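Local coordinates for Lmo1076 protein (Listeria monocytogenes serovar 1/2a, PDB 3FI7), which is a secreted, virulence-associated autolysin whose GH73 catalytic domain, the part described here, hydrolyses peptidoglycan as an N-acetylglucosaminidase, at residues Phe29-Ile34 with Ser175-Thr180; Lys46-Tyr51 with Ser119-Ala124; Met92-Tyr97 with Ile106-Ala111; Lys126-Pro131 with Gly140-Asn145. One frame throughout, in Å; residues are numbered along the deposited sequence.

Interaction 1 of 4, residues Phe29-Ile34 with Ser175-Thr180; sequences FQQTFI and SSYNLT
The ring of Tyr177 is met at its edge, near its own plane, by Gln31, whose OE1 lies 3.8 Å from Tyr177 CD1. Ile34 comes in obliquely, its CD1 3.6 Å from Tyr177 CD1 and almost as near CG and CB, at the root of the ring. At the far end the phenol oxygen rests on aliphatic carbon: Tyr177 OH is 3.5 Å from Gln30 CB, with Gln30 CG hardly farther. Trp65 also meets the Tyr177 ring, with the two planes steeply inclined. A second apolar touch joins Ile34 CD1 to Leu179 CD2, 4.0 Å apart, and both of these residues are buried.

The polar link is indirect. Gln31 CG stands anti to its backbone N (chi1 -176°), and a bend farther along brings the amide round beside Tyr177. One water donates to both Gln31 OE1 and Tyr177 O; another accepts from Gln31 NE2 and donates to the same carbonyl, which therefore receives two water bonds. Asn35 OD1 also takes a hydrogen bond from Gln31 NE2, fixing the amide from within its own helix.

Tyr177 is the first residue to leave helix 166-176, and Asn178 follows with positive phi. Here the first two turns of helix 29-47 pack against a helix C-terminus closed by a Schellman motif, with Asn178 as its C-prime residue.

Interaction 2 of 4, residues Lys46-Tyr51 with Ser119-Ala124; sequences KKYNLY and SLEDNA
Glu121 OE2 is gripped by two donors from the other segment, Tyr48 OH at 2.8 Å and Lys47 NZ at 3.3 Å. The setting is a helix-end contact: helix 29-47 stops in a Schellman motif with Asn49, of positive phi, as its C-prime residue, and the residues around that turn lie against the middle of helix 116-129. The two bonds to the carboxylate differ in kind. Tyr48 OH donates to the anti lone pair of Glu121 OE2, the one away from the other oxygen, and the ring and carboxylate planes stand 79° apart. The ammonium of Lys47 approaches nearly along the C-O axis and makes a salt bridge at the end of an extended chain. Two donors on one oxygen, one of them charged, would be expected to favour the ionised carboxylate.

Glu121 reaches this position from a helix face that does not itself point at the turn: CG is anti to the backbone N (chi1 -179°), and the chain then bends. One helical turn further on, Ala124 does the apolar work. Its methyl sits over a face of the Tyr48 ring in a CH-pi contact, 4.1 Å from CB to the ring centroid. The same ring is thus covered on a face by Ala124 and met at its edge by Glu121.

Met55 of helix 52-63 also touches Ala124. From beyond the turn, Leu50 completes the packing, with its CD1 3.8 Å from Ala124 CA and 4.0 Å from Ala124 CB.

Interaction 3 of 4, residues Met92-Tyr97 with Ile106-Ala111; sequences MKTWEY and INANFA
Four backbone hydrogen bonds join Met92 to Ala108 and Thr94 to Ile106, each pair bonded in both directions. Ala108 N donates to Met92 O at 3.0 Å. At the other pair, Thr94 N lies 2.7 Å from Ile106 O, and Ile106 N donates back to Thr94 O. Between them, Lys93 and Asn107 form a non-hydrogen-bonded pair with CA atoms 4.3 Å apart. A CA-H...O contact accompanies it, from Lys93 CA to Ile106 O at 3.3 Å.

Apolar contacts gather on the face that carries Met92, Thr94, Ile106 and Ala108. Thr94 CG2 fits between the backbone N and the carbonyl carbon, and from there touches Ala108 CB at 3.9 Å and Ile106 CG2 at 4.0 Å. The Phe110 ring turns its edge to the other strand: Met92 O and Thr94 CB both lie near its plane, and Met92 CG is 4.0 Å from Phe110 CE1. Leu70 adds to the packing around Met92 and Phe110. Farther along, Glu96 CG touches Ile106 CG2 at 3.6 Å, while its carboxylate turns to a salt bridge with Lys82.

With their local directions 112° apart, the two segments are strongly twisted against each other; they belong to the two arms of the antiparallel beta hairpin 89-98 and 104-111, standing out from the helical body of the domain.

Interaction 4 of 4, residues Lys126-Pro131 with Gly140-Asn145; sequences KLRNGP and GAWREN
Helix 116-129 gives way at Gly130, the first residue to leave helical angles and one with positive phi, and the chain returns so that Arg128 and Trp142 lie with CA atoms 7.0 Å apart. The loop after the helix folds back on its C-terminal turn, held by a cation-pi stack and a bidentate salt bridge.

The Arg128 guanidinium lies flat on the indole of Trp142, with planes at 24° and CZ 3.7 Å from the centroid of the five-membered ring. Arg128 CG is anti to the backbone N (chi1 167°), and bends at chi2 and chi3 fold the chain over the ring. Glu144 meets the same guanidinium at its edge, tip to tip and nearly coplanar: Arg128 NH1 donates to Glu144 OE1 at 3.0 Å and Arg128 NH2 to Glu144 OE2 at 3.2 Å, each on a syn lone pair. Arg128 is thus held on a face by an aromatic ring and end-on by a carboxylate, while its NE bonds to Tyr48 O.

At the edge of the indole, Trp142 NE1 donates to Leu127 O at 2.9 Å in a nearly straight bond (170°), in the ring plane but above the plane of the carbonyl.

Three of the four contacts bind the helical body of this lysozyme-clan domain, and the fourth lies in its hairpin. Interaction 1 closes the longest loop, bringing helix 29-47 to the end of helix 166-176, and the others are nested within it. Interactions 1 and 2 use opposite ends of helix 29-47, their centres about 18 Å apart, and tie it to chain-distant helices. Interaction 4 opens after interaction 2 closes and ties helix 116-129, which both share, to its following loop; their centres are about 9 Å apart, and Tyr48 and Asn49 meet Arg128 and Arg143. Interaction 3, nested inside interaction 2 and about 25 Å from it between centres, stands apart in a hairpin whose second strand, 104-111, is followed by helix 116-129.

Interaction 1 of 4, residues Phe29-Ile34 with Ser175-Thr180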
# COMPACT_ATOMS: atom_id res chain seq x y z
N PHE A 29 13.06 3.90 8.01
CA PHE A 29 11.64 4.25 8.10
C PHE A 29 10.81 3.53 7.02
O PHE A 29 9.65 3.18 7.26
CB PHE A 29 11.42 5.78 8.09
CG PHE A 29 11.68 6.45 6.75
CD1 PHE A 29 12.89 7.10 6.50
CD2 PHE A 29 10.71 6.43 5.74
CE1 PHE A 29 13.14 7.72 5.28
CE2 PHE A 29 10.95 7.04 4.51
CZ PHE A 29 12.17 7.69 4.28
N GLN A 30 11.41 3.27 5.86
CA GLN A 30 10.72 2.56 4.78
C GLN A 30 10.39 1.13 5.20
O GLN A 30 9.26 0.65 5.04
CB GLN A 30 11.56 2.52 3.49
CG GLN A 30 11.87 3.87 2.84
CD GLN A 30 13.17 4.50 3.34
OE1 GLN A 30 13.48 4.48 4.53
NE2 GLN A 30 13.92 5.10 2.42
N GLN A 31 11.39 0.44 5.74
CA GLN A 31 11.25 -0.96 6.14
C GLN A 31 10.31 -1.05 7.34
O GLN A 31 9.49 -1.97 7.44
CB GLN A 31 12.62 -1.57 6.47
CG GLN A 31 12.58 -3.05 6.81
CD GLN A 31 12.18 -3.92 5.63
OE1 GLN A 31 12.81 -3.88 4.56
NE2 GLN A 31 11.13 -4.70 5.80
N THR A 32 10.42 -0.07 8.23
CA THR A 32 9.56 -0.03 9.41
C THR A 32 8.10 0.15 9.00
O THR A 32 7.20 -0.46 9.60
CB THR A 32 9.99 1.09 10.36
OG1 THR A 32 11.26 0.75 10.92
CG2 THR A 32 8.96 1.31 11.48
N PHE A 33 7.86 0.95 7.97
CA PHE A 33 6.50 1.11 7.47
C PHE A 33 5.96 -0.21 6.93
O PHE A 33 4.87 -0.64 7.30
CB PHE A 33 6.42 2.20 6.39
CG PHE A 33 5.08 2.26 5.72
CD1 PHE A 33 4.88 1.65 4.50
CD2 PHE A 33 4.00 2.89 6.34
CE1 PHE A 33 3.63 1.69 3.88
CE2 PHE A 33 2.76 2.93 5.73
CZ PHE A 33 2.57 2.33 4.50
N ILE A 34 6.73 -0.87 6.06
CA ILE A 34 6.34 -2.19 5.58
C ILE A 34 6.07 -3.15 6.76
O ILE A 34 5.03 -3.79 6.81
CB ILE A 34 7.40 -2.79 4.65
CG1 ILE A 34 7.41 -2.04 3.32
CG2 ILE A 34 7.15 -4.28 4.45
CD1 ILE A 34 8.76 -2.08 2.60
N SER A 175 10.08 -5.54 -5.91
CA SER A 175 11.38 -6.23 -5.95
C SER A 175 12.44 -5.63 -5.02
O SER A 175 13.25 -6.35 -4.47
CB SER A 175 11.93 -6.33 -7.38
OG SER A 175 12.28 -5.05 -7.85
N SER A 176 12.42 -4.32 -4.83
CA SER A 176 13.45 -3.67 -4.01
C SER A 176 13.32 -4.04 -2.54
O SER A 176 14.32 -4.08 -1.82
CB SER A 176 13.38 -2.14 -4.16
OG SER A 176 13.76 -1.74 -5.47
N TYR A 177 12.10 -4.31 -2.09
CA TYR A 177 11.89 -4.73 -0.70
C TYR A 177 11.46 -6.20 -0.56
O TYR A 177 11.02 -6.61 0.51
CB TYR A 177 10.92 -3.77 0.02
CG TYR A 177 11.50 -2.39 0.18
CD1 TYR A 177 12.15 -2.02 1.36
CD2 TYR A 177 11.47 -1.46 -0.86
CE1 TYR A 177 12.71 -0.76 1.51
CE2 TYR A 177 12.03 -0.20 -0.71
CZ TYR A 177 12.65 0.15 0.47
OH TYR A 177 13.22 1.39 0.60
N ASN A 178 11.61 -6.97 -1.65
CA ASN A 178 11.16 -8.37 -1.72
C ASN A 178 9.78 -8.56 -1.10
O ASN A 178 9.58 -9.39 -0.21
CB ASN A 178 12.18 -9.34 -1.09
CG ASN A 178 12.01 -10.78 -1.59
OD1 ASN A 178 11.32 -11.03 -2.58
ND2 ASN A 178 12.64 -11.72 -0.89
N LEU A 179 8.82 -7.79 -1.59
CA LEU A 179 7.47 -7.86 -1.03
C LEU A 179 6.75 -9.17 -1.36
O LEU A 179 5.74 -9.49 -0.74
CB LEU A 179 6.64 -6.63 -1.44
CG LEU A 179 7.24 -5.30 -0.98
CD1 LEU A 179 6.34 -4.12 -1.39
CD2 LEU A 179 7.48 -5.30 0.54
N THR A 180 7.27 -9.94 -2.32
CA THR A 180 6.65 -11.23 -2.63
C THR A 180 6.78 -12.25 -1.48
O THR A 180 6.05 -13.24 -1.46
CB THR A 180 7.18 -11.86 -3.94
OG1 THR A 180 8.60 -11.90 -3.92
CG2 THR A 180 6.73 -11.04 -5.14
O HOH W 1 13.02 -5.79 2.59
O HOH W 2 10.07 -6.34 3.56

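Interaction 2 of 4, residues Lys46-Tyr51 with Ser119-Ala124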
# COMPACT_ATOMS: atom_id res chain seq x y z
N LYS A 46 -5.83 -12.34 1.95
CA LYS A 46 -6.30 -13.71 1.93
C LYS A 46 -7.83 -13.71 1.91
O LYS A 46 -8.45 -14.40 1.11
CB LYS A 46 -5.79 -14.47 3.16
CG LYS A 46 -6.05 -15.96 3.10
CD LYS A 46 -5.83 -16.62 4.45
CE LYS A 46 -6.26 -18.09 4.43
NZ LYS A 46 -6.28 -18.68 5.80
N LYS A 47 -8.42 -12.90 2.77
CA LYS A 47 -9.88 -12.78 2.83
C LYS A 47 -10.49 -12.28 1.51
O LYS A 47 -11.57 -12.72 1.12
CB LYS A 47 -10.26 -11.85 3.98
CG LYS A 47 -11.72 -11.50 4.06
CD LYS A 47 -11.96 -10.60 5.26
CE LYS A 47 -13.38 -10.07 5.29
NZ LYS A 47 -13.56 -9.15 6.45
N TYR A 48 -9.79 -11.38 0.81
CA TYR A 48 -10.29 -10.82 -0.45
C TYR A 48 -9.57 -11.36 -1.68
O TYR A 48 -9.76 -10.85 -2.78
CB TYR A 48 -10.20 -9.29 -0.43
CG TYR A 48 -11.10 -8.65 0.60
CD1 TYR A 48 -12.40 -8.28 0.28
CD2 TYR A 48 -10.65 -8.41 1.89
CE1 TYR A 48 -13.22 -7.69 1.21
CE2 TYR A 48 -11.47 -7.83 2.83
CZ TYR A 48 -12.75 -7.47 2.49
OH TYR A 48 -13.57 -6.88 3.43
N ASN A 49 -8.74 -12.39 -1.49
CA ASN A 49 -7.95 -13.01 -2.57
C ASN A 49 -7.20 -12.02 -3.49
O ASN A 49 -7.41 -12.01 -4.71
CB ASN A 49 -8.79 -14.01 -3.38
CG ASN A 49 -7.93 -15.05 -4.09
OD1 ASN A 49 -6.88 -15.45 -3.59
ND2 ASN A 49 -8.37 -15.49 -5.27
N LEU A 50 -6.33 -11.21 -2.90
CA LEU A 50 -5.50 -10.26 -3.63
C LEU A 50 -4.02 -10.51 -3.30
O LEU A 50 -3.72 -11.31 -2.41
CB LEU A 50 -5.86 -8.84 -3.20
CG LEU A 50 -7.34 -8.44 -3.27
CD1 LEU A 50 -7.54 -7.05 -2.68
CD2 LEU A 50 -7.82 -8.48 -4.70
N TYR A 51 -3.11 -9.84 -4.00
CA TYR A 51 -1.68 -9.93 -3.64
C TYR A 51 -1.31 -8.96 -2.52
O TYR A 51 -1.45 -7.74 -2.68
CB TYR A 51 -0.77 -9.63 -4.84
CG TYR A 51 -0.66 -10.74 -5.86
CD1 TYR A 51 0.21 -11.80 -5.66
CD2 TYR A 51 -1.41 -10.70 -7.05
CE1 TYR A 51 0.32 -12.82 -6.60
CE2 TYR A 51 -1.30 -11.71 -7.99
CZ TYR A 51 -0.44 -12.77 -7.76
OH TYR A 51 -0.32 -13.78 -8.69
N SER A 119 -8.10 1.24 6.84
CA SER A 119 -7.65 1.88 5.60
C SER A 119 -7.23 0.82 4.56
O SER A 119 -7.65 0.87 3.40
CB SER A 119 -6.50 2.85 5.91
OG SER A 119 -5.93 3.40 4.73
N LEU A 120 -6.42 -0.15 4.99
CA LEU A 120 -6.05 -1.27 4.11
C LEU A 120 -7.29 -2.04 3.65
O LEU A 120 -7.39 -2.44 2.49
CB LEU A 120 -5.06 -2.21 4.81
CG LEU A 120 -3.70 -1.60 5.13
CD1 LEU A 120 -2.99 -2.37 6.24
CD2 LEU A 120 -2.82 -1.51 3.87
N GLU A 121 -8.23 -2.26 4.56
CA GLU A 121 -9.43 -3.01 4.21
C GLU A 121 -10.26 -2.29 3.14
O GLU A 121 -10.82 -2.93 2.24
CB GLU A 121 -10.27 -3.33 5.45
CG GLU A 121 -11.53 -4.14 5.12
CD GLU A 121 -11.96 -5.07 6.24
OE1 GLU A 121 -11.59 -4.81 7.41
OE2 GLU A 121 -12.68 -6.06 5.96
N ASP A 122 -10.33 -0.96 3.23
CA ASP A 122 -11.01 -0.17 2.20
C ASP A 122 -10.38 -0.38 0.83
O ASP A 122 -11.09 -0.50 -0.16
CB ASP A 122 -11.04 1.32 2.55
CG ASP A 122 -12.44 1.81 2.94
OD1 ASP A 122 -12.71 3.02 2.78
OD2 ASP A 122 -13.26 0.98 3.40
N ASN A 123 -9.04 -0.42 0.78
CA ASN A 123 -8.34 -0.67 -0.47
C ASN A 123 -8.69 -2.05 -1.01
O ASN A 123 -8.93 -2.22 -2.21
CB ASN A 123 -6.82 -0.50 -0.29
CG ASN A 123 -6.01 -1.08 -1.46
OD1 ASN A 123 -5.51 -2.21 -1.39
ND2 ASN A 123 -5.85 -0.30 -2.52
N ALA A 124 -8.75 -3.03 -0.12
CA ALA A 124 -9.10 -4.40 -0.51
C ALA A 124 -10.53 -4.47 -1.04
O ALA A 124 -10.80 -5.13 -2.04
CB ALA A 124 -8.92 -5.36 0.66

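Interaction 3 of 4, residues Met92-Tyr97 with Ile106-Ala111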
# COMPACT_ATOMS: atom_id res chain seq x y z
N MET A 92 -9.17 18.83 4.71
CA MET A 92 -7.91 19.51 4.42
C MET A 92 -7.81 19.94 2.96
O MET A 92 -8.54 19.45 2.10
CB MET A 92 -6.68 18.70 4.87
CG MET A 92 -6.31 17.50 4.02
SD MET A 92 -4.70 16.80 4.52
CE MET A 92 -3.58 18.13 4.06
N LYS A 93 -6.93 20.90 2.71
CA LYS A 93 -6.72 21.41 1.37
C LYS A 93 -6.14 20.29 0.51
O LYS A 93 -5.38 19.46 1.00
CB LYS A 93 -5.76 22.60 1.39
CG LYS A 93 -6.36 23.90 1.90
CD LYS A 93 -7.01 24.69 0.78
CE LYS A 93 -7.27 26.13 1.20
NZ LYS A 93 -7.84 26.94 0.07
N THR A 94 -6.51 20.28 -0.76
CA THR A 94 -5.97 19.32 -1.70
C THR A 94 -5.89 19.98 -3.08
O THR A 94 -6.61 20.94 -3.36
CB THR A 94 -6.83 18.03 -1.75
OG1 THR A 94 -6.20 17.05 -2.58
CG2 THR A 94 -8.22 18.32 -2.29
N TRP A 95 -4.99 19.49 -3.93
CA TRP A 95 -4.88 20.01 -5.30
C TRP A 95 -5.88 19.37 -6.26
O TRP A 95 -6.11 18.17 -6.23
CB TRP A 95 -3.47 19.78 -5.84
CG TRP A 95 -2.43 20.69 -5.25
CD1 TRP A 95 -1.48 20.36 -4.32
CD2 TRP A 95 -2.24 22.07 -5.56
NE1 TRP A 95 -0.71 21.46 -4.03
CE2 TRP A 95 -1.15 22.52 -4.78
CE3 TRP A 95 -2.88 22.97 -6.41
CZ2 TRP A 95 -0.69 23.83 -4.83
CZ3 TRP A 95 -2.42 24.28 -6.46
CH2 TRP A 95 -1.34 24.70 -5.67
N GLU A 96 -6.47 20.20 -7.12
CA GLU A 96 -7.34 19.72 -8.19
C GLU A 96 -6.91 20.38 -9.48
O GLU A 96 -6.30 21.45 -9.46
CB GLU A 96 -8.80 20.07 -7.90
CG GLU A 96 -9.33 19.60 -6.56
CD GLU A 96 -9.56 18.10 -6.51
OE1 GLU A 96 -9.23 17.40 -7.50
OE2 GLU A 96 -10.08 17.61 -5.48
N TYR A 97 -7.21 19.76 -10.61
CA TYR A 97 -6.89 20.37 -11.90
C TYR A 97 -8.10 20.41 -12.82
O TYR A 97 -8.92 19.49 -12.83
CB TYR A 97 -5.72 19.67 -12.60
CG TYR A 97 -5.37 20.32 -13.92
CD1 TYR A 97 -5.95 19.89 -15.11
CD2 TYR A 97 -4.48 21.38 -13.97
CE1 TYR A 97 -5.64 20.49 -16.32
CE2 TYR A 97 -4.16 22.00 -15.17
CZ TYR A 97 -4.75 21.55 -16.34
OH TYR A 97 -4.43 22.16 -17.53
N ILE A 106 -8.37 23.35 -2.90
CA ILE A 106 -9.74 23.29 -2.44
C ILE A 106 -9.78 22.42 -1.20
O ILE A 106 -8.95 21.52 -1.02
CB ILE A 106 -10.67 22.72 -3.54
CG1 ILE A 106 -12.11 23.18 -3.30
CG2 ILE A 106 -10.60 21.20 -3.59
CD1 ILE A 106 -13.02 22.95 -4.50
N ASN A 107 -10.74 22.70 -0.32
CA ASN A 107 -10.96 21.86 0.84
C ASN A 107 -11.75 20.63 0.43
O ASN A 107 -12.67 20.71 -0.38
CB ASN A 107 -11.71 22.62 1.92
CG ASN A 107 -10.79 23.40 2.82
OD1 ASN A 107 -9.82 22.85 3.36
ND2 ASN A 107 -11.07 24.68 3.00
N ALA A 108 -11.36 19.48 0.97
CA ALA A 108 -12.14 18.27 0.76
C ALA A 108 -12.24 17.49 2.07
O ALA A 108 -11.47 17.72 3.00
CB ALA A 108 -11.51 17.40 -0.34
N ASN A 109 -13.21 16.59 2.14
CA ASN A 109 -13.35 15.72 3.29
C ASN A 109 -12.73 14.37 2.98
O ASN A 109 -13.01 13.76 1.95
CB ASN A 109 -14.82 15.54 3.67
CG ASN A 109 -15.45 16.82 4.17
OD1 ASN A 109 -14.88 17.52 5.00
ND2 ASN A 109 -16.63 17.13 3.65
N PHE A 110 -11.87 13.92 3.88
CA PHE A 110 -11.21 12.64 3.70
C PHE A 110 -11.60 11.71 4.82
O PHE A 110 -11.82 12.15 5.95
CB PHE A 110 -9.70 12.83 3.68
CG PHE A 110 -9.19 13.55 2.46
CD1 PHE A 110 -9.09 14.94 2.46
CD2 PHE A 110 -8.82 12.84 1.32
CE1 PHE A 110 -8.61 15.61 1.33
CE2 PHE A 110 -8.33 13.50 0.19
CZ PHE A 110 -8.23 14.89 0.20
N ALA A 111 -11.70 10.42 4.50
CA ALA A 111 -12.07 9.43 5.51
C ALA A 111 -11.07 9.48 6.66
O ALA A 111 -9.88 9.75 6.45
CB ALA A 111 -12.12 8.03 4.90

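Interaction 4 of 4, residues Lys126-Pro131 with Gly140-Asn145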
# COMPACT_ATOMS: atom_id res chain seq x y z
N LYS A 126 -12.23 -1.98 -2.32
CA LYS A 126 -12.21 -1.26 -3.59
C LYS A 126 -11.81 -2.17 -4.75
O LYS A 126 -12.51 -2.24 -5.76
CB LYS A 126 -11.27 -0.06 -3.48
CG LYS A 126 -11.36 0.94 -4.63
CD LYS A 126 -10.55 2.20 -4.30
CE LYS A 126 -10.67 3.25 -5.40
NZ LYS A 126 -9.89 4.49 -5.09
N LEU A 127 -10.70 -2.89 -4.60
CA LEU A 127 -10.22 -3.79 -5.65
C LEU A 127 -11.15 -4.96 -5.90
O LEU A 127 -11.44 -5.31 -7.05
CB LEU A 127 -8.81 -4.31 -5.35
CG LEU A 127 -7.71 -3.24 -5.39
CD1 LEU A 127 -6.32 -3.86 -5.41
CD2 LEU A 127 -7.90 -2.33 -6.58
N ARG A 128 -11.61 -5.59 -4.82
CA ARG A 128 -12.42 -6.80 -4.94
C ARG A 128 -13.86 -6.48 -5.32
O ARG A 128 -14.41 -7.11 -6.23
CB ARG A 128 -12.37 -7.62 -3.64
CG ARG A 128 -13.44 -8.73 -3.56
CD ARG A 128 -13.32 -9.73 -4.71
NE ARG A 128 -12.00 -10.34 -4.77
CZ ARG A 128 -11.62 -11.22 -5.70
NH1 ARG A 128 -12.46 -11.59 -6.66
NH2 ARG A 128 -10.40 -11.72 -5.67
N ASN A 129 -14.48 -5.50 -4.66
CA ASN A 129 -15.87 -5.17 -4.94
C ASN A 129 -16.05 -4.19 -6.09
O ASN A 129 -17.13 -4.12 -6.68
CB ASN A 129 -16.58 -4.62 -3.69
CG ASN A 129 -16.57 -5.60 -2.54
OD1 ASN A 129 -16.52 -6.81 -2.75
ND2 ASN A 129 -16.60 -5.08 -1.32
N GLY A 130 -15.00 -3.44 -6.41
CA GLY A 130 -15.04 -2.49 -7.50
C GLY A 130 -15.79 -1.21 -7.21
O GLY A 130 -16.44 -1.08 -6.17
N PRO A 131 -15.69 -0.24 -8.12
CA PRO A 131 -16.50 0.98 -8.05
C PRO A 131 -17.96 0.64 -8.32
O PRO A 131 -18.24 -0.45 -8.83
CB PRO A 131 -15.93 1.84 -9.19
CG PRO A 131 -15.32 0.84 -10.13
CD PRO A 131 -14.71 -0.17 -9.21
N GLY A 140 -8.39 -7.86 -13.19
CA GLY A 140 -7.03 -8.26 -13.54
C GLY A 140 -6.07 -8.24 -12.36
O GLY A 140 -4.96 -8.76 -12.45
N ALA A 141 -6.49 -7.65 -11.24
CA ALA A 141 -5.66 -7.63 -10.04
C ALA A 141 -6.14 -8.67 -9.03
O ALA A 141 -5.54 -8.83 -7.98
CB ALA A 141 -5.64 -6.24 -9.41
N TRP A 142 -7.23 -9.36 -9.36
CA TRP A 142 -7.68 -10.45 -8.51
C TRP A 142 -6.70 -11.60 -8.66
O TRP A 142 -6.24 -11.91 -9.76
CB TRP A 142 -9.09 -10.93 -8.86
CG TRP A 142 -10.15 -9.88 -8.75
CD1 TRP A 142 -10.05 -8.68 -8.10
CD2 TRP A 142 -11.48 -9.95 -9.27
NE1 TRP A 142 -11.23 -7.99 -8.20
CE2 TRP A 142 -12.13 -8.74 -8.92
CE3 TRP A 142 -12.18 -10.90 -10.01
CZ2 TRP A 142 -13.45 -8.47 -9.28
CZ3 TRP A 142 -13.50 -10.63 -10.38
CH2 TRP A 142 -14.12 -9.42 -10.01
N ARG A 143 -6.38 -12.25 -7.55
CA ARG A 143 -5.36 -13.27 -7.57
C ARG A 143 -5.74 -14.47 -8.45
O ARG A 143 -4.87 -15.08 -9.06
CB ARG A 143 -5.01 -13.70 -6.15
CG ARG A 143 -3.63 -14.28 -6.07
CD ARG A 143 -3.09 -14.33 -4.67
NE ARG A 143 -1.81 -15.03 -4.69
CZ ARG A 143 -1.02 -15.17 -3.64
NH1 ARG A 143 -1.38 -14.65 -2.47
NH2 ARG A 143 0.12 -15.82 -3.77
N GLU A 144 -7.03 -14.79 -8.54
CA GLU A 144 -7.47 -15.89 -9.40
C GLU A 144 -7.36 -15.57 -10.89
O GLU A 144 -7.51 -16.47 -11.72
CB GLU A 144 -8.88 -16.39 -9.05
CG GLU A 144 -10.03 -15.43 -9.39
CD GLU A 144 -10.30 -14.41 -8.29
OE1 GLU A 144 -11.44 -13.89 -8.23
OE2 GLU A 144 -9.39 -14.12 -7.48
N ASN A 145 -7.08 -14.32 -11.24
CA ASN A 145 -6.89 -13.95 -12.65
C ASN A 145 -5.47 -13.48 -12.98
O ASN A 145 -5.14 -13.25 -14.14
CB ASN A 145 -7.84 -12.82 -13.06
CG ASN A 145 -9.30 -13.23 -12.99
OD1 ASN A 145 -9.64 -14.39 -13.22
ND2 ASN A 145 -10.16 -12.28 -12.67